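Local coordinates for protein putative TetR-family transcriptional regulator (Bordetella parapertussis 12822, PDB 3CCY) that probably binds operator DNA as a dimeric TetR-family transcriptional regulator, most likely a repressor, through an N-terminal helix-turn-helix domain, at residues A[195-198]-A[199-202]; A[158-161]-A[162-166]; A[14-17]-A[18-22]; A[38-41]-A[42-46]. All coordinates share one frame; numbering follows the deposited sequence.

Contact 1 (A[195-198]-A[199-202])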
ATOM      1  N   ASP A 195       9.029  19.405   4.915  1.00 29.46           N
ATOM      2  CA  ASP A 195       9.347  20.261   6.061  1.00 31.22           C
ATOM      3  C   ASP A 195       9.098  19.618   7.428  1.00 29.88           C
ATOM      4  O   ASP A 195       9.590  20.115   8.467  1.00 27.98           O
ATOM      5  CB  ASP A 195       8.642  21.621   5.901  1.00 33.18           C
ATOM      6  CG  ASP A 195       9.227  22.432   4.723  1.00 38.75           C
ATOM      7  OD1 ASP A 195      10.413  22.836   4.808  1.00 48.90           O
ATOM      8  OD2 ASP A 195       8.540  22.636   3.708  1.00 47.47           O
ATOM      9  N   GLY A 196       8.380  18.491   7.443  1.00 28.14           N
ATOM     10  CA  GLY A 196       8.284  17.720   8.685  1.00 27.49           C
ATOM     11  C   GLY A 196       7.069  18.006   9.528  1.00 27.69           C
ATOM     12  O   GLY A 196       6.644  19.143   9.662  1.00 26.87           O
ATOM     13  N   TYR A 197       6.513  16.939  10.113  1.00 26.80           N
ATOM     14  CA  TYR A 197       5.406  17.019  11.062  1.00 27.21           C
ATOM     15  C   TYR A 197       5.633  18.045  12.186  1.00 28.66           C
ATOM     16  O   TYR A 197       4.698  18.777  12.591  1.00 27.38           O
ATOM     17  CB  TYR A 197       5.190  15.645  11.690  1.00 25.93           C
ATOM     18  CG  TYR A 197       3.980  15.579  12.549  1.00 28.15           C
ATOM     19  CD1 TYR A 197       4.084  15.456  13.936  1.00 26.18           C
ATOM     20  CD2 TYR A 197       2.724  15.642  11.984  1.00 28.86           C
ATOM     21  CE1 TYR A 197       2.931  15.412  14.727  1.00 27.32           C
ATOM     22  CE2 TYR A 197       1.577  15.608  12.771  1.00 31.49           C
ATOM     23  CZ  TYR A 197       1.687  15.465  14.125  1.00 26.72           C
ATOM     24  OH  TYR A 197       0.507  15.457  14.898  1.00 32.19           O
ATOM     25  N   LEU A 198       6.859  18.066  12.706  1.00 29.22           N
ATOM     26  CA  LEU A 198       7.213  18.963  13.813  1.00 32.13           C
ATOM     27  C   LEU A 198       7.237  20.482  13.491  1.00 33.55           C
ATOM     28  O   LEU A 198       7.201  21.310  14.413  1.00 32.98           O
ATOM     29  CB  LEU A 198       8.513  18.506  14.466  1.00 31.95           C
ATOM     30  CG  LEU A 198       8.554  17.100  15.099  1.00 30.83           C
ATOM     31  CD1 LEU A 198       9.958  16.826  15.705  1.00 32.16           C
ATOM     32  CD2 LEU A 198       7.469  16.872  16.206  1.00 31.39           C
ATOM     33  N   ASN A 199       7.251  20.847  12.210  1.00 34.25           N
ATOM     34  CA  ASN A 199       7.290  22.272  11.831  1.00 35.77           C
ATOM     35  C   ASN A 199       6.007  22.739  11.129  1.00 37.09           C
ATOM     36  O   ASN A 199       5.897  23.892  10.689  1.00 36.98           O
ATOM     37  CB  ASN A 199       8.495  22.548  10.920  1.00 36.33           C
ATOM     38  CG  ASN A 199       9.762  21.950  11.453  1.00 36.59           C
ATOM     39  OD1 ASN A 199      10.296  20.976  10.901  1.00 39.47           O
ATOM     40  ND2 ASN A 199      10.238  22.486  12.547  1.00 34.44           N
ATOM     41  N   LEU A 200       5.054  21.835  11.008  1.00 37.33           N
ATOM     42  CA  LEU A 200       3.820  22.117  10.319  1.00 40.29           C
ATOM     43  C   LEU A 200       3.079  23.148  11.165  1.00 41.37           C
ATOM     44  O   LEU A 200       3.024  23.026  12.399  1.00 40.47           O
ATOM     45  CB  LEU A 200       3.029  20.818  10.271  1.00 40.26           C
ATOM     46  CG  LEU A 200       2.162  20.262   9.146  1.00 44.21           C
ATOM     47  CD1 LEU A 200       2.717  20.441   7.747  1.00 44.67           C
ATOM     48  CD2 LEU A 200       2.002  18.797   9.447  1.00 43.76           C
ATOM     49  N   LEU A 201       2.536  24.176  10.523  1.00 43.48           N
ATOM     50  CA  LEU A 201       1.740  25.162  11.256  1.00 46.07           C
ATOM     51  C   LEU A 201       0.420  24.570  11.703  1.00 47.24           C
ATOM     52  O   LEU A 201      -0.250  23.845  10.954  1.00 46.84           O
ATOM     53  CB  LEU A 201       1.533  26.439  10.437  1.00 46.10           C
ATOM     54  CG  LEU A 201       2.393  27.653  10.827  1.00 47.31           C
ATOM     55  CD1 LEU A 201       3.881  27.328  11.086  1.00 48.53           C
ATOM     56  CD2 LEU A 201       2.273  28.751   9.760  1.00 47.65           C
ATOM     57  N   SER A 202       0.067  24.854  12.948  1.00 49.60           N
ATOM     58  CA  SER A 202      -1.191  24.387  13.489  1.00 52.32           C
ATOM     59  C   SER A 202      -2.237  25.490  13.495  1.00 53.62           C
ATOM     60  O   SER A 202      -2.032  26.541  14.114  1.00 54.12           O
ATOM     61  CB  SER A 202      -0.998  23.851  14.901  1.00 52.36           C
ATOM     62  OG  SER A 202      -2.091  23.007  15.229  1.00 54.90           O
TER

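Contact 2 (A[158-161]-A[162-166])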
ATOM      1  N   VAL A 158      15.409   4.722  -1.098  1.00 29.98           N
ATOM      2  CA  VAL A 158      14.634   4.685   0.165  1.00 30.09           C
ATOM      3  C   VAL A 158      13.739   5.920   0.322  1.00 30.10           C
ATOM      4  O   VAL A 158      12.553   5.767   0.566  1.00 28.11           O
ATOM      5  CB  VAL A 158      15.526   4.503   1.440  1.00 30.69           C
ATOM      6  CG1 VAL A 158      14.667   4.524   2.682  1.00 31.13           C
ATOM      7  CG2 VAL A 158      16.257   3.161   1.363  1.00 30.82           C
ATOM      8  N   ASP A 159      14.269   7.133   0.134  1.00 29.85           N
ATOM      9  CA  ASP A 159      13.446   8.311   0.423  1.00 31.39           C
ATOM     10  C   ASP A 159      12.278   8.407  -0.570  1.00 31.24           C
ATOM     11  O   ASP A 159      11.152   8.774  -0.195  1.00 29.87           O
ATOM     12  CB  ASP A 159      14.290   9.616   0.380  1.00 32.01           C
ATOM     13  CG  ASP A 159      15.367   9.660   1.482  1.00 36.51           C
ATOM     14  OD1 ASP A 159      15.235   8.933   2.486  1.00 37.96           O
ATOM     15  OD2 ASP A 159      16.351  10.417   1.365  1.00 39.26           O
ATOM     16  N   THR A 160      12.572   8.140  -1.846  1.00 30.19           N
ATOM     17  CA  THR A 160      11.559   8.114  -2.873  1.00 31.09           C
ATOM     18  C   THR A 160      10.434   7.098  -2.615  1.00 30.56           C
ATOM     19  O   THR A 160       9.263   7.416  -2.771  1.00 31.00           O
ATOM     20  CB  THR A 160      12.216   7.896  -4.267  1.00 32.34           C
ATOM     21  OG1 THR A 160      13.252   8.886  -4.428  1.00 32.06           O
ATOM     22  CG2 THR A 160      11.186   8.046  -5.357  1.00 33.93           C
HETATM   23  N   MSE A 161      10.797   5.880  -2.225  1.00 31.21           N
HETATM   24  CA  MSE A 161       9.807   4.839  -2.003  1.00 31.29           C
HETATM   25  C   MSE A 161       9.005   5.109  -0.704  1.00 31.55           C
HETATM   26  O   MSE A 161       7.859   4.730  -0.605  1.00 30.91           O
HETATM   27  CB  MSE A 161      10.484   3.443  -1.980  1.00 30.83           C
HETATM   28  CG  MSE A 161      11.164   3.048  -3.282  1.00 34.58           C
HETATM   29 SE   MSE A 161      10.039   3.395  -4.835  0.65 35.85          SE
HETATM   30  CE  MSE A 161       8.859   1.899  -4.533  1.00 35.34           C
ATOM     31  N   LEU A 162       9.607   5.800   0.272  1.00 31.07           N
ATOM     32  CA  LEU A 162       8.852   6.174   1.473  1.00 30.16           C
ATOM     33  C   LEU A 162       7.802   7.214   1.112  1.00 31.07           C
ATOM     34  O   LEU A 162       6.649   7.113   1.523  1.00 28.90           O
ATOM     35  CB  LEU A 162       9.767   6.698   2.561  1.00 30.99           C
ATOM     36  CG  LEU A 162      10.615   5.597   3.229  1.00 30.28           C
ATOM     37  CD1 LEU A 162      11.757   6.187   4.066  1.00 32.55           C
ATOM     38  CD2 LEU A 162       9.738   4.569   4.084  1.00 28.14           C
ATOM     39  N   PHE A 163       8.212   8.172   0.284  1.00 30.78           N
ATOM     40  CA  PHE A 163       7.271   9.085  -0.294  1.00 32.95           C
ATOM     41  C   PHE A 163       6.122   8.388  -1.057  1.00 32.33           C
ATOM     42  O   PHE A 163       4.967   8.722  -0.809  1.00 32.27           O
ATOM     43  CB  PHE A 163       7.944  10.098  -1.200  1.00 33.39           C
ATOM     44  CG  PHE A 163       6.941  10.875  -1.982  1.00 38.04           C
ATOM     45  CD1 PHE A 163       6.232  11.907  -1.363  1.00 42.40           C
ATOM     46  CD2 PHE A 163       6.595  10.487  -3.270  1.00 38.90           C
ATOM     47  CE1 PHE A 163       5.230  12.587  -2.050  1.00 42.61           C
ATOM     48  CE2 PHE A 163       5.578  11.161  -3.942  1.00 44.01           C
ATOM     49  CZ  PHE A 163       4.918  12.201  -3.319  1.00 39.49           C
ATOM     50  N   PHE A 164       6.445   7.527  -2.034  1.00 31.56           N
ATOM     51  CA  PHE A 164       5.398   6.757  -2.752  1.00 33.02           C
ATOM     52  C   PHE A 164       4.382   6.037  -1.871  1.00 32.29           C
ATOM     53  O   PHE A 164       3.193   6.016  -2.161  1.00 33.13           O
ATOM     54  CB  PHE A 164       5.984   5.802  -3.790  1.00 33.39           C
ATOM     55  CG  PHE A 164       6.185   6.471  -5.129  1.00 36.99           C
ATOM     56  CD1 PHE A 164       5.086   6.902  -5.872  1.00 37.31           C
ATOM     57  CD2 PHE A 164       7.464   6.740  -5.606  1.00 36.76           C
ATOM     58  CE1 PHE A 164       5.252   7.558  -7.112  1.00 39.97           C
ATOM     59  CE2 PHE A 164       7.635   7.408  -6.841  1.00 36.67           C
ATOM     60  CZ  PHE A 164       6.535   7.804  -7.582  1.00 35.46           C
ATOM     61  N   GLY A 165       4.868   5.417  -0.822  1.00 32.00           N
ATOM     62  CA  GLY A 165       4.013   4.829   0.222  1.00 30.61           C
ATOM     63  C   GLY A 165       2.954   5.771   0.752  1.00 31.73           C
ATOM     64  O   GLY A 165       1.796   5.363   0.863  1.00 28.83           O
HETATM   65  N   MSE A 166       3.335   6.999   1.128  1.00 31.84           N
HETATM   66  CA  MSE A 166       2.332   7.979   1.593  1.00 36.57           C
HETATM   67  C   MSE A 166       1.202   8.164   0.630  1.00 33.49           C
HETATM   68  O   MSE A 166       0.040   8.198   1.044  1.00 32.81           O
HETATM   69  CB  MSE A 166       2.913   9.387   1.748  1.00 35.61           C
HETATM   70  CG  MSE A 166       3.967   9.513   2.752  1.00 40.85           C
HETATM   71 SE   MSE A 166       4.353  11.471   2.916  0.80 49.42          SE
HETATM   72  CE  MSE A 166       6.145  11.391   2.784  1.00 44.34           C
TER

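Contact 3 (A[14-17]-A[18-22])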
ATOM      1  N   ASN A  14     -16.248   2.881 -28.532  1.00 65.48           N
ATOM      2  CA  ASN A  14     -17.288   3.311 -27.586  1.00 64.60           C
ATOM      3  C   ASN A  14     -17.570   2.213 -26.554  1.00 63.83           C
ATOM      4  O   ASN A  14     -17.364   2.399 -25.350  1.00 63.48           O
ATOM      5  CB  ASN A  14     -18.600   3.689 -28.312  1.00 64.72           C
ATOM      6  CG  ASN A  14     -18.380   4.276 -29.715  1.00 64.99           C
ATOM      7  OD1 ASN A  14     -19.173   4.025 -30.625  1.00 65.24           O
ATOM      8  ND2 ASN A  14     -17.323   5.067 -29.886  1.00 65.15           N
ATOM      9  N   ILE A  15     -18.045   1.074 -27.063  1.00 62.81           N
ATOM     10  CA  ILE A  15     -18.310  -0.145 -26.288  1.00 61.77           C
ATOM     11  C   ILE A  15     -17.029  -0.748 -25.684  1.00 60.92           C
ATOM     12  O   ILE A  15     -17.076  -1.366 -24.616  1.00 60.65           O
ATOM     13  CB  ILE A  15     -19.071  -1.182 -27.167  1.00 61.87           C
ATOM     14  CG1 ILE A  15     -18.991  -2.606 -26.594  1.00 61.80           C
ATOM     15  CG2 ILE A  15     -18.576  -1.125 -28.606  1.00 62.11           C
ATOM     16  CD1 ILE A  15     -19.967  -2.888 -25.452  1.00 62.03           C
ATOM     17  N   ARG A  16     -15.905  -0.565 -26.383  1.00 59.86           N
ATOM     18  CA  ARG A  16     -14.565  -0.892 -25.880  1.00 58.86           C
ATOM     19  C   ARG A  16     -14.347  -0.418 -24.446  1.00 57.89           C
ATOM     20  O   ARG A  16     -14.015  -1.215 -23.566  1.00 57.62           O
ATOM     21  CB  ARG A  16     -13.494  -0.253 -26.774  1.00 59.05           C
ATOM     22  CG  ARG A  16     -12.754  -1.194 -27.711  1.00 59.40           C
ATOM     23  CD  ARG A  16     -11.791  -2.089 -26.944  1.00 60.13           C
ATOM     24  NE  ARG A  16     -10.461  -2.131 -27.546  1.00 60.69           N
ATOM     25  CZ  ARG A  16      -9.373  -1.604 -26.988  1.00 61.34           C
ATOM     26  NH1 ARG A  16      -9.442  -1.000 -25.809  1.00 60.92           N
ATOM     27  NH2 ARG A  16      -8.204  -1.687 -27.609  1.00 62.25           N
ATOM     28  N   ASP A  17     -14.556   0.880 -24.227  1.00 56.74           N
ATOM     29  CA  ASP A  17     -14.262   1.529 -22.953  1.00 56.00           C
ATOM     30  C   ASP A  17     -15.263   1.185 -21.859  1.00 54.65           C
ATOM     31  O   ASP A  17     -14.952   1.327 -20.682  1.00 54.72           O
ATOM     32  CB  ASP A  17     -14.194   3.052 -23.117  1.00 56.54           C
ATOM     33  CG  ASP A  17     -13.892   3.478 -24.544  1.00 58.27           C
ATOM     34  OD1 ASP A  17     -12.877   3.008 -25.124  1.00 59.21           O
ATOM     35  OD2 ASP A  17     -14.688   4.283 -25.086  1.00 59.85           O
ATOM     36  N   THR A  18     -16.459   0.751 -22.242  1.00 52.92           N
ATOM     37  CA  THR A  18     -17.446   0.293 -21.266  1.00 51.28           C
ATOM     38  C   THR A  18     -16.956  -1.000 -20.614  1.00 49.91           C
ATOM     39  O   THR A  18     -17.021  -1.149 -19.395  1.00 49.59           O
ATOM     40  CB  THR A  18     -18.835   0.078 -21.903  1.00 51.49           C
ATOM     41  OG1 THR A  18     -19.131   1.172 -22.779  1.00 51.66           O
ATOM     42  CG2 THR A  18     -19.919  -0.026 -20.828  1.00 51.23           C
ATOM     43  N   ILE A  19     -16.461  -1.923 -21.440  1.00 48.22           N
ATOM     44  CA  ILE A  19     -15.856  -3.168 -20.965  1.00 46.48           C
ATOM     45  C   ILE A  19     -14.715  -2.840 -20.003  1.00 45.49           C
ATOM     46  O   ILE A  19     -14.715  -3.295 -18.862  1.00 45.14           O
ATOM     47  CB  ILE A  19     -15.349  -4.048 -22.144  1.00 46.18           C
ATOM     48  CG1 ILE A  19     -16.504  -4.377 -23.098  1.00 45.96           C
ATOM     49  CG2 ILE A  19     -14.697  -5.332 -21.626  1.00 45.47           C
ATOM     50  CD1 ILE A  19     -16.078  -4.551 -24.531  1.00 44.49           C
ATOM     51  N   ILE A  20     -13.773  -2.024 -20.473  1.00 44.50           N
ATOM     52  CA  ILE A  20     -12.645  -1.558 -19.673  1.00 43.84           C
ATOM     53  C   ILE A  20     -13.108  -0.892 -18.375  1.00 43.65           C
ATOM     54  O   ILE A  20     -12.587  -1.200 -17.304  1.00 42.85           O
ATOM     55  CB  ILE A  20     -11.729  -0.590 -20.487  1.00 43.72           C
ATOM     56  CG1 ILE A  20     -11.022  -1.333 -21.626  1.00 43.53           C
ATOM     57  CG2 ILE A  20     -10.701   0.092 -19.583  1.00 43.87           C
ATOM     58  CD1 ILE A  20      -9.874  -2.231 -21.165  1.00 44.80           C
ATOM     59  N   GLU A  21     -14.091   0.006 -18.488  1.00 43.40           N
ATOM     60  CA  GLU A  21     -14.656   0.745 -17.354  1.00 43.33           C
ATOM     61  C   GLU A  21     -15.279  -0.205 -16.332  1.00 42.07           C
ATOM     62  O   GLU A  21     -15.031  -0.090 -15.128  1.00 41.72           O
ATOM     63  CB  GLU A  21     -15.720   1.739 -17.852  1.00 43.52           C
ATOM     64  CG  GLU A  21     -16.116   2.856 -16.859  1.00 44.98           C
ATOM     65  CD  GLU A  21     -17.085   3.896 -17.469  1.00 45.70           C
ATOM     66  OE1 GLU A  21     -17.116   5.046 -16.957  1.00 49.09           O
ATOM     67  OE2 GLU A  21     -17.807   3.573 -18.451  1.00 46.38           O
ATOM     68  N   ARG A  22     -16.077  -1.150 -16.828  1.00 40.87           N
ATOM     69  CA  ARG A  22     -16.824  -2.064 -15.969  1.00 39.71           C
ATOM     70  C   ARG A  22     -15.912  -3.131 -15.336  1.00 38.48           C
ATOM     71  O   ARG A  22     -16.084  -3.480 -14.162  1.00 38.24           O
ATOM     72  CB  ARG A  22     -18.007  -2.684 -16.736  1.00 40.28           C
ATOM     73  CG  ARG A  22     -19.340  -2.561 -16.005  1.00 41.62           C
ATOM     74  CD  ARG A  22     -20.127  -1.309 -16.411  1.00 44.98           C
ATOM     75  NE  ARG A  22     -21.230  -1.631 -17.326  1.00 47.56           N
ATOM     76  CZ  ARG A  22     -22.092  -0.749 -17.836  1.00 47.76           C
ATOM     77  NH1 ARG A  22     -22.001   0.544 -17.537  1.00 48.33           N
ATOM     78  NH2 ARG A  22     -23.047  -1.163 -18.656  1.00 46.20           N
TER

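Contact 4 (A[38-41]-A[42-46])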
ATOM      1  N   GLY A  38     -17.308 -14.015 -17.711  1.00 43.80           N
ATOM      2  CA  GLY A  38     -18.767 -14.070 -17.626  1.00 43.71           C
ATOM      3  C   GLY A  38     -19.329 -12.921 -16.807  1.00 43.82           C
ATOM      4  O   GLY A  38     -20.310 -12.289 -17.212  1.00 44.08           O
ATOM      5  N   ASP A  39     -18.707 -12.662 -15.656  1.00 43.55           N
ATOM      6  CA  ASP A  39     -19.041 -11.515 -14.795  1.00 43.50           C
ATOM      7  C   ASP A  39     -19.026 -10.187 -15.566  1.00 43.36           C
ATOM      8  O   ASP A  39     -19.942  -9.371 -15.430  1.00 43.27           O
ATOM      9  CB  ASP A  39     -18.055 -11.424 -13.621  1.00 43.64           C
ATOM     10  CG  ASP A  39     -18.218 -12.552 -12.615  1.00 43.83           C
ATOM     11  OD1 ASP A  39     -19.335 -13.095 -12.489  1.00 46.07           O
ATOM     12  OD2 ASP A  39     -17.225 -12.884 -11.929  1.00 44.51           O
ATOM     13  N   ILE A  40     -17.978  -9.983 -16.373  1.00 43.24           N
ATOM     14  CA  ILE A  40     -17.850  -8.797 -17.230  1.00 43.21           C
ATOM     15  C   ILE A  40     -18.946  -8.760 -18.310  1.00 43.66           C
ATOM     16  O   ILE A  40     -19.545  -7.634 -18.484  1.00 43.82           O
ATOM     17  CB  ILE A  40     -16.431  -8.719 -17.854  1.00 43.01           C
ATOM     18  CG1 ILE A  40     -15.343  -8.643 -16.738  1.00 42.84           C
ATOM     19  CG2 ILE A  40     -16.310  -7.483 -18.834  1.00 42.42           C
ATOM     20  CD1 ILE A  40     -13.969  -9.227 -17.248  1.00 42.75           C
ATOM     21  N   ALA A  41     -19.161  -9.917 -18.978  1.00 44.34           N
ATOM     22  CA  ALA A  41     -20.138  -9.978 -20.045  1.00 44.74           C
ATOM     23  C   ALA A  41     -21.480  -9.413 -19.594  1.00 45.14           C
ATOM     24  O   ALA A  41     -22.069  -8.551 -20.284  1.00 44.95           O
ATOM     25  CB  ALA A  41     -20.254 -11.432 -20.569  1.00 44.70           C
ATOM     26  N   ARG A  42     -21.913  -9.860 -18.385  1.00 45.80           N
ATOM     27  CA  ARG A  42     -23.207  -9.475 -17.831  1.00 46.74           C
ATOM     28  C   ARG A  42     -23.197  -8.152 -17.047  1.00 47.18           C
ATOM     29  O   ARG A  42     -24.262  -7.634 -16.705  1.00 47.08           O
ATOM     30  CB  ARG A  42     -23.781 -10.611 -16.984  1.00 46.66           C
ATOM     31  CG  ARG A  42     -24.210 -11.857 -17.793  1.00 47.54           C
ATOM     32  CD  ARG A  42     -24.329 -13.090 -16.898  1.00 47.29           C
ATOM     33  NE  ARG A  42     -23.158 -13.252 -16.024  1.00 49.72           N
ATOM     34  CZ  ARG A  42     -23.078 -12.821 -14.762  1.00 49.57           C
ATOM     35  NH1 ARG A  42     -24.107 -12.202 -14.189  1.00 49.65           N
ATOM     36  NH2 ARG A  42     -21.964 -13.014 -14.063  1.00 49.68           N
ATOM     37  N   ALA A  43     -22.013  -7.598 -16.771  1.00 47.83           N
ATOM     38  CA  ALA A  43     -21.938  -6.260 -16.180  1.00 48.56           C
ATOM     39  C   ALA A  43     -22.188  -5.190 -17.243  1.00 49.21           C
ATOM     40  O   ALA A  43     -22.713  -4.114 -16.941  1.00 49.42           O
ATOM     41  CB  ALA A  43     -20.602  -6.030 -15.487  1.00 48.41           C
ATOM     42  N   CYS A  44     -21.811  -5.495 -18.485  1.00 49.85           N
ATOM     43  CA  CYS A  44     -22.106  -4.629 -19.621  1.00 50.82           C
ATOM     44  C   CYS A  44     -23.463  -5.018 -20.189  1.00 51.55           C
ATOM     45  O   CYS A  44     -23.799  -4.672 -21.329  1.00 51.28           O
ATOM     46  CB  CYS A  44     -21.022  -4.764 -20.687  1.00 50.68           C
ATOM     47  SG  CYS A  44     -19.360  -4.417 -20.063  1.00 52.41           S
ATOM     48  N   GLU A  45     -24.233  -5.734 -19.365  1.00 52.47           N
ATOM     49  CA  GLU A  45     -25.510  -6.327 -19.751  1.00 53.66           C
ATOM     50  C   GLU A  45     -25.378  -6.881 -21.163  1.00 54.07           C
ATOM     51  O   GLU A  45     -26.037  -6.408 -22.091  1.00 54.24           O
ATOM     52  CB  GLU A  45     -26.649  -5.299 -19.630  1.00 53.72           C
ATOM     53  CG  GLU A  45     -26.932  -4.860 -18.185  1.00 54.46           C
ATOM     54  CD  GLU A  45     -27.497  -3.448 -18.078  1.00 55.12           C
ATOM     55  OE1 GLU A  45     -26.844  -2.591 -17.436  1.00 55.42           O
ATOM     56  OE2 GLU A  45     -28.587  -3.195 -18.637  1.00 54.97           O
ATOM     57  N   CYS A  46     -24.486  -7.866 -21.315  1.00 54.85           N
ATOM     58  CA  CYS A  46     -24.144  -8.420 -22.633  1.00 55.08           C
ATOM     59  C   CYS A  46     -23.846  -9.942 -22.630  1.00 55.03           C
ATOM     60  O   CYS A  46     -23.710 -10.595 -21.539  1.00 55.19           O
ATOM     61  CB  CYS A  46     -22.952  -7.644 -23.227  1.00 55.28           C
ATOM     62  SG  CYS A  46     -22.906  -7.701 -25.031  1.00 55.70           S
TER

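Contact 1 (A[195-198]-A[199-202])
Two overlapping beta turns, Gly196 to Asn199 and Tyr197 to Leu200, carry the chain off the end of helix 182-195 in the C-terminal domain and into the last residues at the dimer interface. Gly196 is where the helix breaks: its phi is 95°, a value glycine takes easily because it has no side chain to press on the preceding carbonyl. The chain then folds back at once, and Asn199 N gives its hydrogen to Gly196 O at 3.1 Å with a fairly straight N-H of 158°. One residue on, Leu200 N reaches Tyr197 O at 3.5 Å, a weak bond that closes the second turn. Each bond spans three residues, so the stretch coils tightly before the chain extends through Leu201 and Ser202.

The turns also bring two buried side chains together. Tyr197 has CG anti to its N (chi1 -173°), and its ring meets the Leu200 side chain at about a right angle, ring atom CD2 of Tyr197 lying 4.1 Å from methyl CD2 of Leu200. Leu192 of helix 182-195 packs against both residues. The second subunit closes in as well: its Phe193 ring meets the Tyr197 ring with the two planes nearly parallel, and its Arg146 donates to Leu200 O. At the helix end Asp195 OD2 is held in a salt bridge by Lys88 NZ of the same chain. Beside the weak bond of the second turn, Leu200 CB rests 3.5 Å from Tyr197 O.

Contact 2 (A[158-161]-A[162-166])
Thr160 O accepts the nearly straight N-H of Phe164 at 2.9 Å, and two carbons of the next turn crowd the same oxygen. Phe164 CD2 comes within 3.4 Å of Thr160 O, and CB of Phe163 sits just as near to it. The Thr160 and Phe164 side chains run side by side, pointing the same way, with the Thr160 methyl CG2 3.9 Å from Phe164 CE2. OG1 of Thr160 lies beside the backbone N and bonds to Ala156 O one turn earlier, which leaves CG2 on the side of the ring.

All this lies in helix 153-168, which, as in other TetR-family proteins, packs in the helical bundle joining the two subunits. The ring of Phe163 turns inward to Phe91 and Phe193 of its own chain, whereas Asp159 forms a salt bridge with Arg188 of the second subunit. Val158 and Leu162 also lie alongside each other: Val158 CG1, anti to its N (chi1 178°), touches Leu162 CD1 at 3.6 Å. On another side, selenomethionine Met161 bends at chi2 and chi3 and makes an oblique Met-aromatic contact. Its SE is 5.5 Å from the Phe164 ring centroid, 62° off the ring normal, with Phe164 CD2 its nearest ring atom.

Contact 3 (A[14-17]-A[18-22])
Ile15 and Ile19, one turn apart at the start of helix 15-29, set their side chains obliquely across each other, CG1 of Ile15 touching CD1 of Ile19 at 4.1 Å. Ile15 swings CG1 anti to its N (chi1 162°), which carries that branch forward along the helix to meet its partner. In the backbone of the same pair, Ile19 N bonds to Ile15 O at 3.3 Å, and the Ile19 CD1 methyl packs against the same oxygen. Arg16 and Ile20 repeat the spacing on the next face: the guanidinium stands obliquely to Ile20 and only brushes it, NH1 to CG1 being 4.5 Å.

Thr18 looks both ways. Its OG1 gives a long, weak hydrogen bond back to Asn14 O at 3.4 Å, while its methyl CG2 sits 3.8 Å above the centre of the Arg22 guanidinium plane, covering one face of it. Glu21 N bonds to Asp17 O at 2.7 Å, the shortest hydrogen bond between 14-17 and 18-22.

The helix belongs to the TetR-type DNA-binding domain. Ile15 and Ile19 lean on Tyr54, Ile20 touches Phe55 and, on helix 58-81, Val61, Asp64 and Met65, and Arg22 NE bonds to Ala43 O at the end of helix 37-43.

Contact 4 (A[38-41]-A[42-46])
This is a local contact at the C-terminal end of helix 37-43, the first helix of the predicted helix-turn-helix, where Gly38 to Ala41 are tied to the residues leading into the turn. A salt bridge flanks it: Asp39 OD1 lies 3.1 Å from Arg42 NH2, at the edge of the guanidinium and in its plane. The carboxylate is turned 74° from that plane, and OD1 is the oxygen that meets the arginine. Its other oxygen, OD2, accepts from Ser36 N at the start of the helix, and this second bond fixes how the group is rotated. Arg42 reaches back by bending at chi3 (-48°), its chain folding over Gly38 O, which already takes Arg42 N at 3.1 Å.

Ile40 O is shared: Cys44 N bonds to it at 3.1 Å, and Ala43 N adds a weaker, bent bond. Ile40 itself is buried, packing on Ile19 and Met26 of helix 15-29 and on Leu51. Beyond it the chain unwinds in the pattern of a Schellman motif, with Glu45 at positive phi (40°). Both of its closing bonds are weak: Glu45 N to Arg42 O, and Cys46 N to Ala41 O at 2.7 Å. Over the same carbonyl, Cys46 CB packs 3.2 Å from Ala41 O.

The four contacts fall into two groups at opposite sides of the chain's centre. Contacts 3 and 4 belong to the DNA-binding end, with centres 11 Å apart, and touch directly: Ile19 CA lies 3.8 Å from Cys44 SG, and CG2 of Ile19 packs on CG2 of Ile40 at 3.9 Å, joining helices 15-29 and 37-43. Contacts 1 and 2 lie in the C-terminal domain, centres 18 Å apart; they do not touch each other, yet both face the second subunit. Contact 2 is about 38 Å from contact 4, centre to centre, and contact 1 about 50 Å, so the dimer-forming surfaces stand well away from the predicted helix-turn-helix.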